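Local coordinates for protein putative cellulase CEL6 (Mycobacterium tuberculosis, PDB 1UP3) that probably hydrolyses internal beta-1,4-glucosidic bonds of cellulose as a family 6 endoglucanase, at residues L108-L122 and L147-A159. Residues are numbered along the deposited sequence; the frame is centred on the assembly and turned at random.
With BGC (beta-D-glucopyranose), chain B.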
ATOM      1  N   LEU A 108      -8.336  -3.719  15.461  1.00  9.39           N
ATOM      2  CA  LEU A 108      -7.015  -3.211  15.837  1.00  9.21           C
ATOM      3  C   LEU A 108      -6.859  -3.102  17.355  1.00  9.26           C
ATOM      4  O   LEU A 108      -5.795  -3.400  17.879  1.00  9.18           O
ATOM      5  CB  LEU A 108      -6.737  -1.844  15.220  1.00  8.95           C
ATOM      6  CG  LEU A 108      -6.493  -1.834  13.696  1.00  9.64           C
ATOM      7  CD1 LEU A 108      -6.436  -0.404  13.188  1.00 12.33           C
ATOM      8  CD2 LEU A 108      -5.221  -2.574  13.300  1.00 11.44           C
ATOM      9  N   GLY A 109      -7.896  -2.652  18.045  1.00 10.37           N
ATOM     10  CA  GLY A 109      -7.822  -2.379  19.475  1.00 10.16           C
ATOM     11  C   GLY A 109      -6.683  -1.420  19.756  1.00 10.69           C
ATOM     12  O   GLY A 109      -6.653  -0.313  19.214  1.00 10.33           O
ATOM     13  N   SER A 110      -5.761  -1.850  20.622  1.00  9.76           N
ATOM     14  CA  SER A 110      -4.578  -1.068  20.946  0.52 10.96           C
ATOM     15  C   SER A 110      -3.314  -1.727  20.415  1.00 10.42           C
ATOM     16  O   SER A 110      -2.213  -1.422  20.893  1.00 10.90           O
ATOM     17  CB  SER A 110      -4.484  -0.849  22.465  0.52 11.21           C
ATOM     18  OG  SER A 110      -5.441   0.111  22.886  0.52 14.35           O
ATOM     19  N   SER A 111      -3.467  -2.610  19.412  1.00 10.38           N
ATOM     20  CA  SER A 111      -2.337  -3.390  18.911  0.55 10.05           C
ATOM     21  C   SER A 111      -1.486  -2.630  17.904  1.00  9.35           C
ATOM     22  O   SER A 111      -2.000  -1.766  17.159  1.00  9.97           O
ATOM     23  CB  SER A 111      -2.821  -4.688  18.302  0.55 10.67           C
ATOM     24  OG  SER A 111      -3.570  -5.408  19.270  0.55 12.14           O
ATOM     25  N   PRO A 112      -0.177  -2.935  17.867  1.00  8.10           N
ATOM     26  CA  PRO A 112       0.710  -2.295  16.887  1.00  7.51           C
ATOM     27  C   PRO A 112       0.324  -2.676  15.466  1.00  7.84           C
ATOM     28  O   PRO A 112       0.043  -3.841  15.182  1.00  6.81           O
ATOM     29  CB  PRO A 112       2.082  -2.884  17.207  1.00  8.96           C
ATOM     30  CG  PRO A 112       1.966  -3.313  18.573  1.00  8.34           C
ATOM     31  CD  PRO A 112       0.596  -3.843  18.742  1.00  8.76           C
ATOM     32  N   ALA A 113       0.280  -1.690  14.580  1.00  6.86           N
ATOM     33  CA  ALA A 113       0.029  -1.947  13.164  1.00  7.07           C
ATOM     34  C   ALA A 113       0.479  -0.736  12.363  1.00  7.37           C
ATOM     35  O   ALA A 113       0.439   0.396  12.856  1.00  8.91           O
ATOM     36  CB  ALA A 113      -1.466  -2.260  12.872  1.00  7.05           C
ATOM     37  N   THR A 114       0.884  -0.994  11.140  1.00  7.30           N
ATOM     38  CA  THR A 114       1.109   0.031  10.135  1.00  6.36           C
ATOM     39  C   THR A 114      -0.035  -0.076   9.127  1.00  7.33           C
ATOM     40  O   THR A 114      -0.346  -1.182   8.678  1.00  6.03           O
ATOM     41  CB  THR A 114       2.447  -0.236   9.481  1.00  8.34           C
ATOM     42  OG1 THR A 114       3.495  -0.120  10.443  1.00 10.66           O
ATOM     43  CG2 THR A 114       2.773   0.794   8.362  1.00  7.35           C
ATOM     44  N   ILE A 115      -0.731   1.034   8.873  1.00  8.26           N
ATOM     45  CA  ILE A 115      -1.915   1.029   8.021  1.00  8.99           C
ATOM     46  C   ILE A 115      -1.684   1.970   6.868  1.00  8.81           C
ATOM     47  O   ILE A 115      -1.393   3.137   7.095  1.00  8.91           O
ATOM     48  CB  ILE A 115      -3.189   1.444   8.770  1.00 10.50           C
ATOM     49  CG1 ILE A 115      -3.321   0.703  10.114  0.50  8.14           C
ATOM     50  CG2 ILE A 115      -4.426   1.221   7.875  0.50  9.61           C
ATOM     51  CD1 ILE A 115      -3.460  -0.793  10.026  0.50  6.99           C
ATOM     52  N   ILE A 116      -1.802   1.436   5.657  1.00  5.50           N
ATOM     53  CA  ILE A 116      -1.739   2.202   4.418  1.00  5.34           C
ATOM     54  C   ILE A 116      -3.203   2.425   3.974  1.00  5.24           C
ATOM     55  O   ILE A 116      -3.925   1.480   3.649  1.00  5.41           O
ATOM     56  CB  ILE A 116      -0.972   1.463   3.346  1.00  5.66           C
ATOM     57  CG1 ILE A 116       0.416   0.984   3.839  1.00  7.39           C
ATOM     58  CG2 ILE A 116      -0.909   2.316   2.071  1.00  6.28           C
ATOM     59  CD1 ILE A 116       1.291   2.111   4.263  1.00  7.78           C
ATOM     60  N   VAL A 117      -3.651   3.670   4.009  1.00  4.87           N
ATOM     61  CA  VAL A 117      -5.064   3.999   3.782  1.00  5.14           C
ATOM     62  C   VAL A 117      -5.288   4.355   2.301  1.00  4.87           C
ATOM     63  O   VAL A 117      -4.867   5.412   1.809  1.00  5.06           O
ATOM     64  CB  VAL A 117      -5.525   5.185   4.638  1.00  6.37           C
ATOM     65  CG1 VAL A 117      -7.006   5.494   4.425  1.00  7.00           C
ATOM     66  CG2 VAL A 117      -5.251   4.950   6.093  1.00  6.45           C
ATOM     67  N   GLU A 118      -5.979   3.445   1.623  1.00  5.08           N
ATOM     68  CA  GLU A 118      -6.549   3.650   0.292  1.00  4.53           C
ATOM     69  C   GLU A 118      -5.588   4.123  -0.791  1.00  5.82           C
ATOM     70  O   GLU A 118      -5.675   5.242  -1.287  1.00  5.68           O
ATOM     71  CB  GLU A 118      -7.769   4.552   0.389  1.00  4.42           C
ATOM     72  CG  GLU A 118      -8.879   3.949   1.239  1.00  4.53           C
ATOM     73  CD  GLU A 118      -9.460   2.655   0.687  1.00  4.66           C
ATOM     74  OE1 GLU A 118      -9.369   2.350  -0.539  1.00  4.97           O
ATOM     75  OE2 GLU A 118     -10.067   1.915   1.510  1.00  7.20           O
ATOM     76  N   PRO A 119      -4.730   3.216  -1.221  1.00  5.16           N
ATOM     77  CA  PRO A 119      -3.890   3.487  -2.418  1.00  6.20           C
ATOM     78  C   PRO A 119      -4.742   4.070  -3.550  1.00  6.34           C
ATOM     79  O   PRO A 119      -5.789   3.512  -3.853  1.00  6.33           O
ATOM     80  CB  PRO A 119      -3.391   2.090  -2.813  1.00  4.90           C
ATOM     81  CG  PRO A 119      -3.246   1.397  -1.481  1.00  5.29           C
ATOM     82  CD  PRO A 119      -4.465   1.875  -0.687  1.00  5.20           C
ATOM     83  N   ASP A 120      -4.287   5.177  -4.105  1.00  6.65           N
ATOM     84  CA  ASP A 120      -4.857   5.851  -5.294  1.00  6.86           C
ATOM     85  C   ASP A 120      -6.061   6.704  -5.005  1.00  7.38           C
ATOM     86  O   ASP A 120      -6.445   7.473  -5.873  1.00  7.73           O
ATOM     87  CB  ASP A 120      -5.259   4.899  -6.427  1.00  7.17           C
ATOM     88  CG  ASP A 120      -4.170   3.946  -6.859  1.00  8.88           C
ATOM     89  OD1 ASP A 120      -2.965   4.256  -6.703  1.00  9.38           O
ATOM     90  OD2 ASP A 120      -4.483   2.850  -7.406  1.00  9.48           O
ATOM     91  N   ALA A 121      -6.667   6.616  -3.819  1.00  6.54           N
ATOM     92  CA  ALA A 121      -7.987   7.257  -3.661  1.00  6.44           C
ATOM     93  C   ALA A 121      -7.912   8.771  -3.820  1.00  6.71           C
ATOM     94  O   ALA A 121      -8.704   9.377  -4.561  1.00  6.82           O
ATOM     95  CB  ALA A 121      -8.632   6.879  -2.351  1.00  6.59           C
ATOM     96  N   LEU A 122      -6.996   9.404  -3.119  1.00  6.37           N
ATOM     97  CA  LEU A 122      -6.870  10.873  -3.209  1.00  6.13           C
ATOM     98  C   LEU A 122      -6.341  11.284  -4.588  1.00  6.84           C
ATOM     99  O   LEU A 122      -6.794  12.286  -5.144  1.00  7.78           O
ATOM    100  CB  LEU A 122      -5.965  11.448  -2.137  1.00  7.02           C
ATOM    101  CG  LEU A 122      -6.437  11.288  -0.680  1.00  8.27           C
ATOM    102  CD1 LEU A 122      -5.479  11.996   0.261  1.00  9.73           C
ATOM    103  CD2 LEU A 122      -7.826  11.829  -0.500  1.00  9.91           C
ATOM    104  N   LEU A 147      -9.196   5.246  12.763  1.00  8.02           N
ATOM    105  CA  LEU A 147      -8.076   4.333  12.902  1.00  8.46           C
ATOM    106  C   LEU A 147      -7.036   4.812  13.911  1.00  8.66           C
ATOM    107  O   LEU A 147      -6.431   3.970  14.601  1.00  8.89           O
ATOM    108  CB  LEU A 147      -7.413   4.013  11.566  1.00  9.31           C
ATOM    109  CG  LEU A 147      -8.311   3.335  10.532  1.00  9.97           C
ATOM    110  CD1 LEU A 147      -7.684   3.446   9.163  1.00 13.01           C
ATOM    111  CD2 LEU A 147      -8.586   1.869  10.936  1.00 13.93           C
ATOM    112  N   THR A 148      -6.837   6.132  14.013  1.00  8.53           N
ATOM    113  CA  THR A 148      -5.851   6.693  14.926  1.00 10.06           C
ATOM    114  C   THR A 148      -6.275   6.629  16.390  1.00 10.87           C
ATOM    115  O   THR A 148      -5.488   6.965  17.264  1.00 12.29           O
ATOM    116  CB  THR A 148      -5.440   8.120  14.534  1.00 10.54           C
ATOM    117  OG1 THR A 148      -6.595   8.962  14.416  1.00 11.46           O
ATOM    118  CG2 THR A 148      -4.740   8.129  13.182  1.00 10.37           C
ATOM    119  N   ARG A 149      -7.495   6.193  16.662  1.00 11.94           N
ATOM    120  CA  ARG A 149      -7.884   5.889  18.033  1.00 13.10           C
ATOM    121  C   ARG A 149      -7.106   4.710  18.602  1.00 12.51           C
ATOM    122  O   ARG A 149      -7.048   4.564  19.819  1.00 13.03           O
ATOM    123  CB  ARG A 149      -9.386   5.641  18.138  1.00 14.93           C
ATOM    124  CG  ARG A 149     -10.224   6.876  17.814  1.00 18.59           C
ATOM    125  CD  ARG A 149      -9.932   8.111  18.658  1.00 24.81           C
ATOM    126  NE  ARG A 149     -11.026   9.087  18.603  1.00 29.50           N
ATOM    127  CZ  ARG A 149     -11.055  10.235  19.304  1.00 32.09           C
ATOM    128  NH1 ARG A 149     -10.070  10.555  20.151  1.00 32.52           N
ATOM    129  NH2 ARG A 149     -12.093  11.058  19.169  1.00 31.24           N
ATOM    130  N   ASP A 150      -6.514   3.869  17.752  1.00 11.02           N
ATOM    131  CA  ASP A 150      -5.494   2.901  18.204  1.00 11.07           C
ATOM    132  C   ASP A 150      -4.206   3.677  18.322  1.00  9.78           C
ATOM    133  O   ASP A 150      -3.603   3.994  17.297  1.00  7.89           O
ATOM    134  CB  ASP A 150      -5.326   1.789  17.168  1.00 10.16           C
ATOM    135  CG  ASP A 150      -4.272   0.758  17.540  1.00 10.87           C
ATOM    136  OD1 ASP A 150      -3.620   0.894  18.619  1.00  9.34           O
ATOM    137  OD2 ASP A 150      -4.012  -0.218  16.781  1.00  8.76           O
ATOM    138  N   PRO A 151      -3.722   3.949  19.540  1.00 10.33           N
ATOM    139  CA  PRO A 151      -2.494   4.732  19.679  1.00 10.23           C
ATOM    140  C   PRO A 151      -1.286   4.071  19.026  1.00  9.18           C
ATOM    141  O   PRO A 151      -0.354   4.790  18.636  1.00 10.18           O
ATOM    142  CB  PRO A 151      -2.279   4.784  21.201  1.00 10.75           C
ATOM    143  CG  PRO A 151      -2.976   3.649  21.704  1.00 11.96           C
ATOM    144  CD  PRO A 151      -4.190   3.440  20.848  1.00 10.41           C
ATOM    145  N   ALA A 152      -1.323   2.740  18.866  1.00  7.96           N
ATOM    146  CA  ALA A 152      -0.224   1.980  18.322  1.00  6.23           C
ATOM    147  C   ALA A 152      -0.315   1.761  16.821  1.00  6.45           C
ATOM    148  O   ALA A 152       0.513   1.030  16.254  1.00  8.21           O
ATOM    149  CB  ALA A 152      -0.116   0.613  19.034  1.00  7.39           C
ATOM    150  N   ALA A 153      -1.286   2.389  16.174  1.00  6.33           N
ATOM    151  CA  ALA A 153      -1.399   2.308  14.719  1.00  5.75           C
ATOM    152  C   ALA A 153      -0.647   3.476  14.105  1.00  7.03           C
ATOM    153  O   ALA A 153      -0.888   4.620  14.445  1.00  7.59           O
ATOM    154  CB  ALA A 153      -2.821   2.337  14.285  1.00  7.26           C
ATOM    155  N   ALA A 154       0.300   3.161  13.225  1.00  6.38           N
ATOM    156  CA  ALA A 154       1.034   4.136  12.444  1.00  6.10           C
ATOM    157  C   ALA A 154       0.320   4.236  11.118  1.00  5.81           C
ATOM    158  O   ALA A 154       0.359   3.304  10.321  1.00  5.80           O
ATOM    159  CB  ALA A 154       2.448   3.731  12.261  1.00  7.64           C
ATOM    160  N   VAL A 155      -0.363   5.352  10.902  1.00  5.42           N
ATOM    161  CA  VAL A 155      -1.318   5.483   9.783  1.00  5.60           C
ATOM    162  C   VAL A 155      -0.723   6.382   8.712  1.00  5.44           C
ATOM    163  O   VAL A 155      -0.315   7.516   9.010  1.00  5.32           O
ATOM    164  CB  VAL A 155      -2.683   6.017  10.264  1.00  5.56           C
ATOM    165  CG1 VAL A 155      -3.656   6.171   9.065  1.00  6.96           C
ATOM    166  CG2 VAL A 155      -3.270   5.100  11.332  1.00  6.45           C
ATOM    167  N   TYR A 156      -0.710   5.878   7.482  1.00  5.44           N
ATOM    168  CA  TYR A 156      -0.152   6.598   6.331  1.00  5.07           C
ATOM    169  C   TYR A 156      -1.242   6.669   5.272  1.00  5.26           C
ATOM    170  O   TYR A 156      -1.719   5.645   4.778  1.00  5.47           O
ATOM    171  CB  TYR A 156       1.102   5.908   5.760  1.00  4.67           C
ATOM    172  CG  TYR A 156       2.243   5.838   6.754  1.00  5.59           C
ATOM    173  CD1 TYR A 156       2.361   4.760   7.616  1.00  4.81           C
ATOM    174  CD2 TYR A 156       3.191   6.853   6.859  1.00  4.41           C
ATOM    175  CE1 TYR A 156       3.364   4.674   8.548  1.00  5.59           C
ATOM    176  CE2 TYR A 156       4.207   6.768   7.830  1.00  5.07           C
ATOM    177  CZ  TYR A 156       4.276   5.695   8.665  1.00  7.57           C
ATOM    178  OH  TYR A 156       5.282   5.597   9.604  1.00  6.75           O
ATOM    179  N   VAL A 157      -1.671   7.873   4.932  1.00  4.30           N
ATOM    180  CA  VAL A 157      -2.691   8.076   3.901  1.00  5.32           C
ATOM    181  C   VAL A 157      -2.052   8.043   2.530  1.00  5.69           C
ATOM    182  O   VAL A 157      -1.050   8.709   2.271  1.00  4.86           O
ATOM    183  CB  VAL A 157      -3.371   9.464   4.095  1.00  5.78           C
ATOM    184  CG1 VAL A 157      -4.367   9.694   3.005  1.00  7.21           C
ATOM    185  CG2 VAL A 157      -3.979   9.529   5.506  1.00  6.32           C
ATOM    186  N   ASP A 158      -2.596   7.285   1.599  1.00  5.65           N
ATOM    187  CA  ASP A 158      -1.881   7.204   0.337  1.00  6.13           C
ATOM    188  C   ASP A 158      -1.936   8.528  -0.419  1.00  6.11           C
ATOM    189  O   ASP A 158      -3.003   9.171  -0.527  1.00  6.45           O
ATOM    190  CB  ASP A 158      -2.401   6.077  -0.523  1.00  6.37           C
ATOM    191  CG  ASP A 158      -1.538   5.881  -1.736  1.00  7.96           C
ATOM    192  OD1 ASP A 158      -0.416   5.365  -1.567  1.00  8.24           O
ATOM    193  OD2 ASP A 158      -1.862   6.347  -2.872  1.00  7.64           O
ATOM    194  N   ALA A 159      -0.812   8.872  -1.074  1.00  4.82           N
ATOM    195  CA  ALA A 159      -0.656  10.171  -1.715  1.00  5.20           C
ATOM    196  C   ALA A 159      -0.139  10.066  -3.176  1.00  5.79           C
ATOM    197  O   ALA A 159       0.430  11.035  -3.700  1.00  8.29           O
ATOM    198  CB  ALA A 159       0.288  11.024  -0.885  1.00  5.29           C
TER
HETATM  199  C2  BGC B   4      -3.777   3.021 -11.968  1.00 10.07           C
HETATM  200  C3  BGC B   4      -3.947   2.243 -10.672  1.00 10.22           C
HETATM  201  C4  BGC B   4      -2.585   1.903 -10.066  1.00  8.66           C
HETATM  202  C5  BGC B   4      -1.747   3.196  -9.978  1.00  6.00           C
HETATM  203  C6  BGC B   4      -0.308   2.906  -9.532  1.00  6.77           C
HETATM  204  C1  BGC B   4      -2.892   4.250 -11.729  1.00  9.85           C
HETATM  205  O2  BGC B   4      -5.050   3.371 -12.542  1.00 13.03           O
HETATM  206  O3  BGC B   4      -4.722   1.070 -10.859  1.00 10.65           O
HETATM  207  O4  BGC B   4      -2.699   1.316  -8.765  1.00  9.94           O
HETATM  208  O5  BGC B   4      -1.640   3.842 -11.237  1.00  8.49           O
HETATM  209  O6  BGC B   4       0.420   4.110  -9.380  1.00  7.16           O
HETATM  210  O   HOH W   1      -5.562   8.067  -0.837  1.00  9.57           O
HETATM  211  O   HOH W   2      -1.080   5.826  -5.494  1.00 10.82           O
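Leu108 touches Leu147 through CD1 and CD2, 3.9 Å apart, and lays its CB against OD2 of Asp150. The Asp150 carboxylate reaches in under the turn 108-111 because its CG stands anti to the backbone N (chi1 179°); OD2 comes within 2.6 Å of Ser111 O, so close that the acid probably holds a proton, while OD1 accepts from Ala152 N in an Asx turn. From Ala113 to Val117 the chain runs parallel to 153-158; six backbone bonds join them, the first from Ala113 N to Ala152 O, the last from Asp158 N to Val117 O. Thr114 CG2 approaches the Tyr156 ring obliquely, Ile115 CG2 meets Leu147 CD1 on the other face, Ile116 CD1 rests on Tyr156 CB, and Val117 CG2 presses on Val155 CG1 (3.6 Å) and Leu147 CD1. Past the strand, Asp120 N gives a nearly straight bond (177°) to Asp158 OD2, 3.0 Å away and met from above the carboxylate plane. Gly160 N also donates to OD2, and Ser186 OG bonds OD1, holding the carboxylate from several sides. A water links OD2 to Asp120 OD1, and Asp120 OD2 accepts from glucose O4 at 2.7 Å. Leu122 CD1 meets Val157 CG1. Joined by helix 130-147, these strands form a right-handed beta-alpha-beta unit of the distorted family 6 barrel, whose C-terminal strand ends carry the glycan site.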